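Local atomic coordinates of Cow rumen GH26 endo-mannanase (Metagenome, PDB entry 6UEH), a protein that probably hydrolyses internal beta-1,4-mannosidic bonds of mannans such as galactomannan, using a barrel-shaped glycoside hydrolase family 26 domain joined to an accessory beta-sandwich domain. Residues E287-L292 against D346-E351; P92-D95 against D99-F102; S139-K144 against S163-K168. One frame throughout, in Å; residues are numbered along the deposited sequence.

Interaction 1: residues E287-L292 against D346-E351; sequences EAIKML and DKLTNE
Helices 287-292 and 346-351 cross at -55°, the axes of these short segments passing 10.9 Å apart at closest approach, and the CA atoms nearest each other are those of Ile289 and Leu348, 7.9 Å apart. Both belong to the outer helical layer of the (beta/alpha)8 barrel of the family 26 hydrolase, where successive helices pack side by side against the parallel strands. At this separation the backbones do not meet, and branched aliphatic side chains span the distance. Ile289 sends its CG2 branch across: this methyl stands anti to the backbone N, while CG1 takes the place beside that N (chi1 -68°). CG2 meets Leu348 CD2 at 3.8 Å, the two side chains crossing obliquely. The same methyl also grazes the root of Lys347, 4.4 Å from its CB, before the rest of that lysine leads off from the interface.

Leu348 therefore works as a fork. Its CD2 branch serves Ile289, whereas CD1 turns to Leu292, one turn further along the first helix; beyond this pair the leucine also rests on Phe308 and Trp359 of two neighbouring barrel strands. Phe308 touches Leu292 as well, and that residue completes the contact with its CD2, 4.2 Å from Leu348 CD1.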
ATOM      1  N   GLU A 287      12.340  11.742 -24.563  1.00 18.93           N
ATOM      2  CA  GLU A 287      12.662  13.132 -24.248  1.00 21.84           C
ATOM      3  C   GLU A 287      12.305  13.460 -22.803  1.00 17.90           C
ATOM      4  O   GLU A 287      13.057  14.143 -22.109  1.00 17.63           O
ATOM      5  CB  GLU A 287      11.935  14.094 -25.190  1.00 25.20           C
ATOM      6  CG  GLU A 287      12.481  14.133 -26.603  1.00 29.95           C
ATOM      7  CD  GLU A 287      11.905  15.284 -27.408  1.00 34.39           C
ATOM      8  OE1 GLU A 287      11.352  16.218 -26.789  1.00 35.62           O
ATOM      9  OE2 GLU A 287      12.004  15.257 -28.653  1.00 36.68           O
ATOM     10  N   ALA A 288      11.153  12.971 -22.354  1.00 17.78           N
ATOM     11  CA  ALA A 288      10.719  13.188 -20.978  1.00 16.95           C
ATOM     12  C   ALA A 288      11.656  12.492 -19.992  1.00 16.75           C
ATOM     13  O   ALA A 288      12.000  13.048 -18.949  1.00 16.38           O
ATOM     14  CB  ALA A 288       9.290  12.700 -20.789  1.00 17.11           C
ATOM     15  N   ILE A 289      12.067  11.275 -20.330  1.00 15.82           N
ATOM     16  CA  ILE A 289      13.013  10.534 -19.502  1.00 15.34           C
ATOM     17  C   ILE A 289      14.353  11.267 -19.432  1.00 16.21           C
ATOM     18  O   ILE A 289      14.977  11.338 -18.371  1.00 16.38           O
ATOM     19  CB  ILE A 289      13.222   9.102 -20.034  1.00 15.34           C
ATOM     20  CG1 ILE A 289      11.944   8.282 -19.858  1.00 13.38           C
ATOM     21  CG2 ILE A 289      14.374   8.414 -19.316  1.00 15.52           C
ATOM     22  CD1 ILE A 289      12.009   6.914 -20.506  1.00 16.02           C
ATOM     23  N   LYS A 290      14.777  11.822 -20.565  1.00 17.98           N
ATOM     24  CA  LYS A 290      16.028  12.573 -20.646  1.00 18.37           C
ATOM     25  C   LYS A 290      16.024  13.770 -19.699  1.00 18.64           C
ATOM     26  O   LYS A 290      16.998  14.009 -18.982  1.00 18.23           O
ATOM     27  CB  LYS A 290      16.280  13.045 -22.082  1.00 19.23           C
ATOM     28  CG  LYS A 290      17.578  13.831 -22.269  1.00 20.24           C
ATOM     29  CD  LYS A 290      17.687  14.418 -23.673  1.00 25.09           C
ATOM     30  CE  LYS A 290      16.583  15.438 -23.928  1.00 28.76           C
ATOM     31  NZ  LYS A 290      16.717  16.123 -25.249  1.00 32.77           N
ATOM     32  N   MET A 291      14.926  14.519 -19.700  1.00 17.92           N
ATOM     33  CA  MET A 291      14.822  15.710 -18.862  1.00 18.82           C
ATOM     34  C   MET A 291      14.734  15.336 -17.387  1.00 18.66           C
ATOM     35  O   MET A 291      15.269  16.037 -16.526  1.00 17.82           O
ATOM     36  CB  MET A 291      13.616  16.553 -19.276  1.00 18.50           C
ATOM     37  CG  MET A 291      13.716  17.075 -20.699  1.00 20.03           C
ATOM     38  SD  MET A 291      12.515  18.362 -21.080  1.00 24.58           S
ATOM     39  CE  MET A 291      12.963  18.733 -22.773  1.00 22.92           C
ATOM     40  N   LEU A 292      14.066  14.222 -17.104  1.00 17.50           N
ATOM     41  CA  LEU A 292      14.030  13.676 -15.754  1.00 16.93           C
ATOM     42  C   LEU A 292      15.423  13.252 -15.296  1.00 17.52           C
ATOM     43  O   LEU A 292      15.862  13.608 -14.200  1.00 18.05           O
ATOM     44  CB  LEU A 292      13.078  12.483 -15.677  1.00 15.60           C
ATOM     45  CG  LEU A 292      13.144  11.686 -14.371  1.00 15.45           C
ATOM     46  CD1 LEU A 292      12.485  12.455 -13.228  1.00 14.54           C
ATOM     47  CD2 LEU A 292      12.521  10.306 -14.542  1.00 15.13           C
ATOM     48  N   ASP A 346      15.489   0.292 -16.806  1.00 18.68           N
ATOM     49  CA  ASP A 346      16.661  -0.015 -17.616  1.00 21.50           C
ATOM     50  C   ASP A 346      17.286   1.245 -18.204  1.00 19.12           C
ATOM     51  O   ASP A 346      18.507   1.375 -18.244  1.00 17.65           O
ATOM     52  CB  ASP A 346      16.300  -0.991 -18.738  1.00 25.33           C
ATOM     53  CG  ASP A 346      15.960  -2.377 -18.220  1.00 29.90           C
ATOM     54  OD1 ASP A 346      16.237  -2.654 -17.034  1.00 30.72           O
ATOM     55  OD2 ASP A 346      15.428  -3.192 -19.004  1.00 31.17           O
ATOM     56  N   LYS A 347      16.446   2.170 -18.662  1.00 18.94           N
ATOM     57  CA  LYS A 347      16.931   3.417 -19.246  1.00 20.94           C
ATOM     58  C   LYS A 347      17.712   4.257 -18.238  1.00 18.97           C
ATOM     59  O   LYS A 347      18.804   4.736 -18.541  1.00 20.15           O
ATOM     60  CB  LYS A 347      15.770   4.237 -19.811  1.00 24.03           C
ATOM     61  CG  LYS A 347      15.454   3.951 -21.272  1.00 28.18           C
ATOM     62  CD  LYS A 347      16.600   4.378 -22.177  1.00 31.32           C
ATOM     63  CE  LYS A 347      16.247   4.207 -23.650  1.00 35.16           C
ATOM     64  NZ  LYS A 347      16.027   2.782 -24.029  1.00 37.41           N
ATOM     65  N   LEU A 348      17.156   4.430 -17.043  1.00 17.31           N
ATOM     66  CA  LEU A 348      17.788   5.269 -16.026  1.00 16.98           C
ATOM     67  C   LEU A 348      19.068   4.649 -15.470  1.00 17.45           C
ATOM     68  O   LEU A 348      20.061   5.350 -15.268  1.00 17.34           O
ATOM     69  CB  LEU A 348      16.815   5.556 -14.877  1.00 15.85           C
ATOM     70  CG  LEU A 348      15.624   6.476 -15.172  1.00 14.56           C
ATOM     71  CD1 LEU A 348      14.942   6.903 -13.878  1.00 13.56           C
ATOM     72  CD2 LEU A 348      16.054   7.695 -15.981  1.00 14.53           C
ATOM     73  N   THR A 349      19.049   3.341 -15.224  1.00 17.13           N
ATOM     74  CA  THR A 349      20.190   2.682 -14.592  1.00 18.55           C
ATOM     75  C   THR A 349      21.311   2.370 -15.579  1.00 21.84           C
ATOM     76  O   THR A 349      22.487   2.478 -15.238  1.00 23.48           O
ATOM     77  CB  THR A 349      19.779   1.368 -13.884  1.00 18.16           C
ATOM     78  OG1 THR A 349      19.227   0.448 -14.835  1.00 18.35           O
ATOM     79  CG2 THR A 349      18.760   1.646 -12.786  1.00 17.02           C
ATOM     80  N   ASN A 350      20.957   1.985 -16.800  1.00 22.58           N
ATOM     81  CA  ASN A 350      21.966   1.596 -17.777  1.00 25.67           C
ATOM     82  C   ASN A 350      22.418   2.749 -18.667  1.00 26.77           C
ATOM     83  O   ASN A 350      23.599   3.091 -18.695  1.00 28.21           O
ATOM     84  CB  ASN A 350      21.449   0.445 -18.643  1.00 27.65           C
ATOM     85  CG  ASN A 350      21.228  -0.826 -17.847  1.00 29.89           C
ATOM     86  OD1 ASN A 350      22.033  -1.176 -16.985  1.00 31.20           O
ATOM     87  ND2 ASN A 350      20.133  -1.522 -18.128  1.00 30.24           N
ATOM     88  N   GLU A 351      21.479   3.348 -19.391  1.00 26.07           N
ATOM     89  CA  GLU A 351      21.818   4.396 -20.346  1.00 28.13           C
ATOM     90  C   GLU A 351      22.243   5.692 -19.656  1.00 24.90           C
ATOM     91  O   GLU A 351      23.154   6.378 -20.121  1.00 25.63           O
ATOM     92  CB  GLU A 351      20.637   4.658 -21.284  1.00 32.74           C
ATOM     93  CG  GLU A 351      20.911   5.706 -22.350  1.00 38.84           C
ATOM     94  CD  GLU A 351      20.053   5.514 -23.586  1.00 43.97           C
ATOM     95  OE1 GLU A 351      20.226   4.482 -24.273  1.00 46.46           O
ATOM     96  OE2 GLU A 351      19.207   6.390 -23.869  1.00 44.89           O
TER

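Interaction 2: residues P92-D95 against D99-F102; sequences PYYD and DFDF
Phe100 meets Pro92 and Tyr94 where the chain passes from strand 85-94 to strand 97-107, two strands assigned to different sheets of the accessory beta-sandwich, a CBM6-like domain. The connection is short, yet the CA atoms of Pro92 and Phe100 remain 9.4 Å apart, so the space is spanned by rings rather than by paired backbones.

From its CB, which points toward segment 92-95, Phe100 carries CG on the far side from its own N (chi1 -172°), and this extends the ring across the gap. The CD1-CE1 bond carries the contact. CD1 approaches Tyr94 CE2 at 4.1 Å, arriving at the edge of the tyrosine ring and near its plane, with the two side chains roughly at right angles. One bond further out, CE1 lies 3.8 Å from Pro92 CD, a saturated carbon that meets the phenylalanine obliquely. The other ortho carbon, CD2, sits 3.5 Å above the plane of the Phe102 ring, over its centre. Tyr89 and Val91 of strand 85-94 and Val67 of strand 59-69 add further apolar neighbours.

Tyr94 also has a polar link to strand 97-107, through water. A single water lies 3.0 Å from Tyr94 OH and donates a hydrogen bond to the backbone of Asp99, its oxygen 2.8 Å from Asp99 O.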
ATOM      1  N   PRO A  92     -10.780 -22.574  -1.362  1.00 17.47           N
ATOM      2  CA  PRO A  92     -10.735 -23.456  -2.533  1.00 18.64           C
ATOM      3  C   PRO A  92     -11.610 -24.695  -2.365  1.00 17.78           C
ATOM      4  O   PRO A  92     -12.096 -24.969  -1.267  1.00 17.31           O
ATOM      5  CB  PRO A  92      -9.255 -23.850  -2.623  1.00 20.22           C
ATOM      6  CG  PRO A  92      -8.524 -22.775  -1.883  1.00 19.36           C
ATOM      7  CD  PRO A  92      -9.445 -22.365  -0.774  1.00 16.78           C
ATOM      8  N   TYR A  93     -11.813 -25.428  -3.453  1.00 18.60           N
ATOM      9  CA  TYR A  93     -12.489 -26.714  -3.379  1.00 18.38           C
ATOM     10  C   TYR A  93     -11.673 -27.676  -2.522  1.00 18.54           C
ATOM     11  O   TYR A  93     -10.552 -28.044  -2.881  1.00 19.76           O
ATOM     12  CB  TYR A  93     -12.704 -27.293  -4.778  1.00 20.37           C
ATOM     13  CG  TYR A  93     -13.381 -28.647  -4.796  1.00 22.32           C
ATOM     14  CD1 TYR A  93     -14.765 -28.753  -4.763  1.00 21.81           C
ATOM     15  CD2 TYR A  93     -12.635 -29.818  -4.861  1.00 23.61           C
ATOM     16  CE1 TYR A  93     -15.388 -29.986  -4.787  1.00 22.07           C
ATOM     17  CE2 TYR A  93     -13.250 -31.056  -4.884  1.00 24.16           C
ATOM     18  CZ  TYR A  93     -14.626 -31.133  -4.846  1.00 23.69           C
ATOM     19  OH  TYR A  93     -15.241 -32.362  -4.869  1.00 23.81           O
ATOM     20  N   TYR A  94     -12.235 -28.058  -1.381  1.00 17.38           N
ATOM     21  CA  TYR A  94     -11.611 -29.029  -0.488  1.00 18.16           C
ATOM     22  C   TYR A  94     -12.578 -30.175  -0.229  1.00 16.29           C
ATOM     23  O   TYR A  94     -13.588 -29.983   0.444  1.00 13.76           O
ATOM     24  CB  TYR A  94     -11.217 -28.384   0.846  1.00 18.77           C
ATOM     25  CG  TYR A  94     -10.072 -27.398   0.783  1.00 20.96           C
ATOM     26  CD1 TYR A  94      -8.980 -27.611  -0.048  1.00 21.54           C
ATOM     27  CD2 TYR A  94     -10.083 -26.252   1.570  1.00 21.21           C
ATOM     28  CE1 TYR A  94      -7.933 -26.706  -0.096  1.00 23.72           C
ATOM     29  CE2 TYR A  94      -9.046 -25.347   1.531  1.00 22.30           C
ATOM     30  CZ  TYR A  94      -7.974 -25.575   0.698  1.00 23.53           C
ATOM     31  OH  TYR A  94      -6.942 -24.665   0.664  1.00 24.40           O
ATOM     32  N   ASP A  95     -12.273 -31.361  -0.750  1.00 16.70           N
ATOM     33  CA  ASP A  95     -13.154 -32.511  -0.568  1.00 18.32           C
ATOM     34  C   ASP A  95     -12.703 -33.359   0.620  1.00 19.16           C
ATOM     35  O   ASP A  95     -13.286 -34.404   0.918  1.00 19.91           O
ATOM     36  CB  ASP A  95     -13.213 -33.356  -1.847  1.00 21.47           C
ATOM     37  CG  ASP A  95     -11.911 -34.085  -2.142  1.00 25.21           C
ATOM     38  OD1 ASP A  95     -10.857 -33.733  -1.568  1.00 25.73           O
ATOM     39  OD2 ASP A  95     -11.943 -35.015  -2.974  1.00 27.24           O
ATOM     40  N   ASP A  99      -6.826 -27.596   6.877  1.00 18.43           N
ATOM     41  CA  ASP A  99      -6.616 -26.374   7.648  1.00 20.54           C
ATOM     42  C   ASP A  99      -6.624 -25.163   6.727  1.00 20.53           C
ATOM     43  O   ASP A  99      -5.924 -25.142   5.716  1.00 21.50           O
ATOM     44  CB  ASP A  99      -5.298 -26.427   8.421  1.00 24.60           C
ATOM     45  CG  ASP A  99      -5.412 -27.199   9.716  1.00 28.52           C
ATOM     46  OD1 ASP A  99      -6.538 -27.311  10.244  1.00 28.64           O
ATOM     47  OD2 ASP A  99      -4.375 -27.686  10.210  1.00 32.17           O
ATOM     48  N   PHE A 100      -7.421 -24.158   7.074  1.00 19.12           N
ATOM     49  CA  PHE A 100      -7.451 -22.919   6.309  1.00 18.43           C
ATOM     50  C   PHE A 100      -7.128 -21.728   7.204  1.00 19.67           C
ATOM     51  O   PHE A 100      -7.619 -21.633   8.327  1.00 18.82           O
ATOM     52  CB  PHE A 100      -8.813 -22.719   5.639  1.00 17.26           C
ATOM     53  CG  PHE A 100      -8.844 -21.562   4.680  1.00 17.74           C
ATOM     54  CD1 PHE A 100      -8.437 -21.725   3.365  1.00 18.08           C
ATOM     55  CD2 PHE A 100      -9.262 -20.308   5.095  1.00 17.85           C
ATOM     56  CE1 PHE A 100      -8.452 -20.664   2.481  1.00 19.29           C
ATOM     57  CE2 PHE A 100      -9.279 -19.240   4.216  1.00 19.10           C
ATOM     58  CZ  PHE A 100      -8.876 -19.419   2.908  1.00 19.75           C
ATOM     59  N   ASP A 101      -6.298 -20.824   6.690  1.00 20.91           N
ATOM     60  CA  ASP A 101      -5.873 -19.631   7.417  1.00 20.76           C
ATOM     61  C   ASP A 101      -6.867 -18.495   7.198  1.00 19.40           C
ATOM     62  O   ASP A 101      -6.964 -17.946   6.099  1.00 20.96           O
ATOM     63  CB  ASP A 101      -4.461 -19.226   6.968  1.00 23.61           C
ATOM     64  CG  ASP A 101      -3.950 -17.963   7.650  1.00 26.13           C
ATOM     65  OD1 ASP A 101      -4.537 -17.520   8.660  1.00 26.80           O
ATOM     66  OD2 ASP A 101      -2.932 -17.417   7.173  1.00 27.80           O
ATOM     67  N   PHE A 102      -7.608 -18.151   8.248  1.00 17.28           N
ATOM     68  CA  PHE A 102      -8.585 -17.072   8.174  1.00 17.42           C
ATOM     69  C   PHE A 102      -8.019 -15.754   8.701  1.00 17.99           C
ATOM     70  O   PHE A 102      -8.770 -14.852   9.070  1.00 17.69           O
ATOM     71  CB  PHE A 102      -9.858 -17.444   8.941  1.00 16.34           C
ATOM     72  CG  PHE A 102     -10.776 -18.367   8.184  1.00 16.00           C
ATOM     73  CD1 PHE A 102     -11.534 -17.893   7.123  1.00 17.49           C
ATOM     74  CD2 PHE A 102     -10.887 -19.701   8.536  1.00 16.50           C
ATOM     75  CE1 PHE A 102     -12.378 -18.736   6.423  1.00 17.22           C
ATOM     76  CE2 PHE A 102     -11.735 -20.549   7.841  1.00 17.36           C
ATOM     77  CZ  PHE A 102     -12.480 -20.065   6.783  1.00 16.94           C
TER
HETATM   78  O   HOH W   1      -5.653 -23.878   3.220  1.00 25.22           O

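Interaction 3: residues S139-K144 against S163-K168; sequences SKVDTK and SVYGKK
Segments 139-144 and 163-168 have their nearest CA atoms at Ser139 and Ser163, 6.6 Å apart. The first is irregular chain leading from the accessory domain toward the barrel; the second continues from the last, weakly bonded turn of helix 152-164 into a loop, where Val164 O accepts from two backbone donors, Lys167 N and Lys168 N, each bond 2.9 Å long. Within this turn Gly166 takes a positive phi of 93°, a shape that suits glycine, which has no CB to press on the preceding carbonyl O.

The side chains meet lightly, at two places. Val141 puts CG2 at the rim of the Tyr165 ring, near its plane and 4.4 Å from CE2. Tyr165 swings its ring away from the backbone N (chi1 -170°) to reach this position, and its hydroxyl goes on to a hydrogen bond with Ile424 N. At the exposed end, Lys167 bends at its last two torsions, which brings NZ to within 3.9 Å of Ser139 CB. This is a contact with the carbon alone: Ser139 OG is hydrogen-bonded to Asp137 OD1.

Around these pairs, Phe138 stacks edge-to-face with Tyr165, and Thr143 is tied to helix 152-164 through Asp159 and Gln155. The tyrosine hydroxyl reaches strand 423-429, while Val164 and Lys168 lie against Ile477 of strand 476-477, setting the contact beside two strands of the barrel sheet.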
ATOM      1  N   SER A 139      12.521  -7.394  10.730  1.00 36.42           N
ATOM      2  CA  SER A 139      13.940  -7.076  10.845  1.00 37.14           C
ATOM      3  C   SER A 139      14.794  -7.976   9.958  1.00 36.87           C
ATOM      4  O   SER A 139      15.940  -7.648   9.654  1.00 37.32           O
ATOM      5  CB  SER A 139      14.400  -7.196  12.300  1.00 38.17           C
ATOM      6  OG  SER A 139      14.352  -8.543  12.737  1.00 38.81           O
ATOM      7  N   LYS A 140      14.234  -9.110   9.551  1.00 36.26           N
ATOM      8  CA  LYS A 140      14.980 -10.076   8.749  1.00 36.49           C
ATOM      9  C   LYS A 140      14.745  -9.894   7.253  1.00 33.55           C
ATOM     10  O   LYS A 140      15.261 -10.662   6.442  1.00 32.64           O
ATOM     11  CB  LYS A 140      14.623 -11.504   9.166  1.00 38.88           C
ATOM     12  CG  LYS A 140      15.347 -11.972  10.419  1.00 41.85           C
ATOM     13  CD  LYS A 140      16.855 -11.979  10.205  1.00 44.48           C
ATOM     14  CE  LYS A 140      17.602 -12.241  11.502  1.00 46.36           C
ATOM     15  NZ  LYS A 140      17.236 -13.552  12.106  1.00 47.15           N
ATOM     16  N   VAL A 141      13.966  -8.882   6.890  1.00 31.93           N
ATOM     17  CA  VAL A 141      13.784  -8.540   5.486  1.00 29.57           C
ATOM     18  C   VAL A 141      15.105  -8.047   4.904  1.00 28.73           C
ATOM     19  O   VAL A 141      15.692  -7.094   5.414  1.00 28.17           O
ATOM     20  CB  VAL A 141      12.707  -7.455   5.292  1.00 29.28           C
ATOM     21  CG1 VAL A 141      12.626  -7.045   3.829  1.00 28.99           C
ATOM     22  CG2 VAL A 141      11.356  -7.945   5.795  1.00 28.48           C
ATOM     23  N   ASP A 142      15.581  -8.702   3.850  1.00 28.30           N
ATOM     24  CA  ASP A 142      16.826  -8.284   3.212  1.00 28.85           C
ATOM     25  C   ASP A 142      16.613  -6.984   2.445  1.00 26.29           C
ATOM     26  O   ASP A 142      15.751  -6.902   1.569  1.00 25.13           O
ATOM     27  CB  ASP A 142      17.355  -9.372   2.277  1.00 31.54           C
ATOM     28  CG  ASP A 142      18.619  -8.950   1.547  1.00 33.77           C
ATOM     29  OD1 ASP A 142      19.405  -8.160   2.110  1.00 34.70           O
ATOM     30  OD2 ASP A 142      18.826  -9.404   0.406  1.00 35.42           O
ATOM     31  N   THR A 143      17.405  -5.969   2.776  1.00 24.14           N
ATOM     32  CA  THR A 143      17.232  -4.653   2.177  1.00 23.24           C
ATOM     33  C   THR A 143      18.324  -4.314   1.163  1.00 22.22           C
ATOM     34  O   THR A 143      18.621  -3.141   0.932  1.00 21.45           O
ATOM     35  CB  THR A 143      17.193  -3.552   3.257  1.00 24.93           C
ATOM     36  OG1 THR A 143      18.223  -3.789   4.223  1.00 26.35           O
ATOM     37  CG2 THR A 143      15.839  -3.544   3.959  1.00 24.70           C
ATOM     38  N   LYS A 144      18.917  -5.337   0.554  1.00 21.98           N
ATOM     39  CA  LYS A 144      19.845  -5.110  -0.547  1.00 22.23           C
ATOM     40  C   LYS A 144      19.063  -4.563  -1.734  1.00 20.57           C
ATOM     41  O   LYS A 144      18.050  -5.137  -2.132  1.00 19.52           O
ATOM     42  CB  LYS A 144      20.580  -6.395  -0.935  1.00 24.25           C
ATOM     43  CG  LYS A 144      21.739  -6.175  -1.903  1.00 25.43           C
ATOM     44  CD  LYS A 144      22.370  -7.493  -2.328  1.00 28.32           C
ATOM     45  CE  LYS A 144      23.685  -7.273  -3.071  1.00 31.44           C
ATOM     46  NZ  LYS A 144      23.527  -6.461  -4.313  1.00 32.36           N
ATOM     47  N   SER A 163      15.995  -0.874   9.169  1.00 20.64           N
ATOM     48  CA  SER A 163      16.338  -0.975  10.584  1.00 21.54           C
ATOM     49  C   SER A 163      15.189  -0.531  11.483  1.00 22.79           C
ATOM     50  O   SER A 163      15.150  -0.877  12.660  1.00 24.17           O
ATOM     51  CB  SER A 163      17.594  -0.152  10.897  1.00 20.42           C
ATOM     52  OG  SER A 163      17.304   1.234  10.954  1.00 19.31           O
ATOM     53  N   VAL A 164      14.253   0.235  10.931  1.00 22.16           N
ATOM     54  CA  VAL A 164      13.119   0.704  11.721  1.00 22.65           C
ATOM     55  C   VAL A 164      11.814   0.046  11.281  1.00 20.89           C
ATOM     56  O   VAL A 164      10.781   0.214  11.927  1.00 21.19           O
ATOM     57  CB  VAL A 164      12.973   2.237  11.639  1.00 23.60           C
ATOM     58  CG1 VAL A 164      14.232   2.913  12.166  1.00 24.70           C
ATOM     59  CG2 VAL A 164      12.683   2.674  10.210  1.00 22.59           C
ATOM     60  N   TYR A 165      11.874  -0.713  10.191  1.00 20.49           N
ATOM     61  CA  TYR A 165      10.698  -1.387   9.644  1.00 19.30           C
ATOM     62  C   TYR A 165      10.120  -2.380  10.643  1.00 18.85           C
ATOM     63  O   TYR A 165      10.808  -3.305  11.080  1.00 18.28           O
ATOM     64  CB  TYR A 165      11.055  -2.099   8.338  1.00 19.03           C
ATOM     65  CG  TYR A 165       9.870  -2.628   7.555  1.00 17.72           C
ATOM     66  CD1 TYR A 165       8.816  -1.794   7.202  1.00 17.94           C
ATOM     67  CD2 TYR A 165       9.825  -3.952   7.135  1.00 17.11           C
ATOM     68  CE1 TYR A 165       7.735  -2.271   6.472  1.00 17.38           C
ATOM     69  CE2 TYR A 165       8.748  -4.439   6.403  1.00 17.17           C
ATOM     70  CZ  TYR A 165       7.707  -3.592   6.074  1.00 17.17           C
ATOM     71  OH  TYR A 165       6.636  -4.064   5.344  1.00 16.34           O
ATOM     72  N   GLY A 166       8.858  -2.181  11.005  1.00 18.69           N
ATOM     73  CA  GLY A 166       8.197  -3.039  11.971  1.00 19.80           C
ATOM     74  C   GLY A 166       8.299  -2.517  13.394  1.00 20.40           C
ATOM     75  O   GLY A 166       7.573  -2.970  14.279  1.00 20.50           O
ATOM     76  N   LYS A 167       9.197  -1.562  13.614  1.00 19.64           N
ATOM     77  CA  LYS A 167       9.395  -0.984  14.942  1.00 20.89           C
ATOM     78  C   LYS A 167       8.814   0.426  15.048  1.00 19.61           C
ATOM     79  O   LYS A 167       8.360   0.844  16.113  1.00 19.33           O
ATOM     80  CB  LYS A 167      10.885  -0.950  15.296  1.00 22.95           C
ATOM     81  CG  LYS A 167      11.573  -2.306  15.287  1.00 25.82           C
ATOM     82  CD  LYS A 167      12.927  -2.233  15.983  1.00 28.90           C
ATOM     83  CE  LYS A 167      14.064  -2.648  15.062  1.00 31.36           C
ATOM     84  NZ  LYS A 167      13.932  -4.056  14.588  1.00 32.27           N
ATOM     85  N   LYS A 168       8.850   1.160  13.941  1.00 18.62           N
ATOM     86  CA  LYS A 168       8.382   2.542  13.905  1.00 18.85           C
ATOM     87  C   LYS A 168       7.620   2.826  12.618  1.00 18.79           C
ATOM     88  O   LYS A 168       7.590   1.997  11.707  1.00 17.95           O
ATOM     89  CB  LYS A 168       9.557   3.523  14.008  1.00 20.00           C
ATOM     90  CG  LYS A 168      10.553   3.252  15.126  1.00 21.69           C
ATOM     91  CD  LYS A 168      10.039   3.753  16.459  1.00 22.55           C
ATOM     92  CE  LYS A 168      11.100   3.617  17.538  1.00 24.07           C
ATOM     93  NZ  LYS A 168      10.623   4.167  18.835  1.00 24.91           N
TER

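Read from the N terminus, the three contacts follow in series, neither nested nor crossed. Interaction 2 comes first and closes the shortest loop, with three residues between its segments, where the chain passes from one sheet of the accessory sandwich to the other. Interaction 3 then returns the chain after strand 123-132, bringing the linking chain beside the helix that precedes the first barrel strand, 169-174. Interaction 1 closes the longest loop, 53 residues that include strand 306-309, and joins two helices of the barrel's outer layer. Interactions 1 and 2 lie on opposite sides of the chain's centre, their own centres 47 Å apart; 139-144 and 163-168 lie about 17 Å by nearest atoms from interaction 2.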